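Local coordinates for protein transcriptional regulator, LacI family (Lactobacillus brevis, PDB 3JY6) that probably regulates transcription as a LacI-family DNA-binding protein, with a periplasmic-binding-protein-like domain that in relatives binds effectors, at residues E80-H83 against Q84-P87. Residues are numbered along the deposited sequence; the frame is centred on the assembly and turned at random.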
loop_
_atom_site.group_PDB
_atom_site.type_symbol
_atom_site.label_atom_id
_atom_site.label_comp_id
_atom_site.label_asym_id
_atom_site.label_seq_id
_atom_site.Cartn_x
_atom_site.Cartn_y
_atom_site.Cartn_z
ATOM N N GLU A 80 5.447 20.001 22.880
ATOM C CA GLU A 80 4.307 20.274 23.741
ATOM C C GLU A 80 3.535 19.031 24.168
ATOM O O GLU A 80 2.918 19.022 25.237
ATOM C CB GLU A 80 3.371 21.286 23.059
ATOM C CG GLU A 80 3.439 22.688 23.676
ATOM C CD GLU A 80 3.178 23.827 22.682
ATOM O OE1 GLU A 80 2.270 23.700 21.829
ATOM O OE2 GLU A 80 3.878 24.868 22.767
ATOM N N ILE A 81 3.579 17.978 23.353
ATOM C CA ILE A 81 2.874 16.735 23.670
ATOM C C ILE A 81 3.727 15.657 24.347
ATOM O O ILE A 81 3.327 15.109 25.369
ATOM C CB ILE A 81 2.234 16.116 22.403
ATOM C CG1 ILE A 81 1.130 17.034 21.881
ATOM C CG2 ILE A 81 1.665 14.734 22.719
ATOM C CD1 ILE A 81 0.513 16.584 20.555
ATOM N N LEU A 82 4.900 15.357 23.793
ATOM C CA LEU A 82 5.759 14.317 24.360
ATOM C C LEU A 82 6.836 14.805 25.345
ATOM O O LEU A 82 7.370 14.016 26.135
ATOM C CB LEU A 82 6.403 13.525 23.221
ATOM C CG LEU A 82 5.404 12.983 22.187
ATOM C CD1 LEU A 82 6.133 12.201 21.106
ATOM C CD2 LEU A 82 4.395 12.079 22.878
ATOM N N HIS A 83 7.164 16.091 25.279
ATOM C CA HIS A 83 8.154 16.688 26.171
ATOM C C HIS A 83 9.498 15.980 26.191
ATOM O O HIS A 83 10.142 15.873 27.238
ATOM C CB HIS A 83 7.594 16.747 27.587
ATOM C CG HIS A 83 6.259 17.407 27.667
ATOM N ND1 HIS A 83 6.083 18.757 27.453
ATOM C CD2 HIS A 83 5.027 16.901 27.913
ATOM C CE1 HIS A 83 4.800 19.055 27.566
ATOM N NE2 HIS A 83 4.139 17.947 27.843
ATOM N N GLN A 84 9.915 15.495 25.029
ATOM C CA GLN A 84 11.193 14.817 24.896
ATOM C C GLN A 84 11.347 13.622 25.825
ATOM O O GLN A 84 12.451 13.301 26.263
ATOM C CB GLN A 84 12.333 15.814 25.121
ATOM C CG GLN A 84 12.524 16.788 23.964
ATOM C CD GLN A 84 13.761 17.643 24.118
ATOM O OE1 GLN A 84 14.827 17.138 24.450
ATOM N NE2 GLN A 84 13.629 18.952 23.862
ATOM N N GLN A 85 10.240 12.961 26.128
ATOM C CA GLN A 85 10.316 11.792 26.981
ATOM C C GLN A 85 11.018 10.676 26.195
ATOM O O GLN A 85 11.676 9.814 26.776
ATOM C CB GLN A 85 8.909 11.340 27.400
ATOM C CG GLN A 85 8.077 10.762 26.274
ATOM C CD GLN A 85 6.699 10.334 26.727
ATOM O OE1 GLN A 85 5.783 11.152 26.833
ATOM N NE2 GLN A 85 6.547 9.042 27.008
ATOM N N MET A 86 10.898 10.705 24.868
ATOM C CA MET A 86 11.510 9.672 24.051
ATOM C C MET A 86 12.274 10.225 22.860
ATOM O O MET A 86 11.938 11.283 22.332
ATOM C CB MET A 86 10.432 8.691 23.547
ATOM C CG MET A 86 9.484 9.259 22.485
ATOM S SD MET A 86 8.080 8.174 22.040
ATOM C CE MET A 86 7.010 8.398 23.502
ATOM N N PRO A 87 13.330 9.521 22.436
ATOM C CA PRO A 87 14.110 9.978 21.289
ATOM C C PRO A 87 13.231 10.028 20.041
ATOM O O PRO A 87 12.273 9.264 19.916
ATOM C CB PRO A 87 15.236 8.947 21.187
ATOM C CG PRO A 87 14.629 7.695 21.819
ATOM C CD PRO A 87 13.877 8.276 23.000
#
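Gln85 turns back on the end of helix 75-82, its backbone N donating a hydrogen bond to Leu82 O over 3.1 Å, with an N-H...O angle of 149°. The amide approaches from above the carbonyl plane, 47° out of it. His83 and Gln84 are the two central residues of this beta turn, and both take left-handed helical angles, as in a turn of the type I'/III' class; His83 is the first residue to abandon helical geometry, and Gln85 returns to negative phi.

The Gln85 side chain follows its own backbone bond to the same carbonyl. CB lies 3.3 Å from Leu82 O. With chi1 at 69°, CG is wedged between the backbone N and the carbonyl carbon of its own residue, which keeps it against the oxygen as well, again 3.3 Å from CG to Leu82 O. The chain then runs on extended, and CD is still 3.8 Å from Leu82 O, so one side of the glutamine lies along the last helical carbonyl. The terminal amide lies alongside the Leu82 backbone. Gln84 takes another course: its positive phi brings CB close to the preceding carbonyl, 3.0 Å from Gln84 CB to His83 O, while the amide at its tip reaches back along the helix to hydrogen-bond through NE2 to Gln79 OE1.

Beneath this exposed turn, Leu82 is buried against Leu56 of helix 49-60 and Leu67 of strand 66-70. Met86 meets Ile59 and Leu67, and Pro87 pairs by backbone with Leu67, leading the chain from helix 75-82 into parallel strand 88-91, beside strand 66-70, in a right-handed beta-alpha-beta crossover.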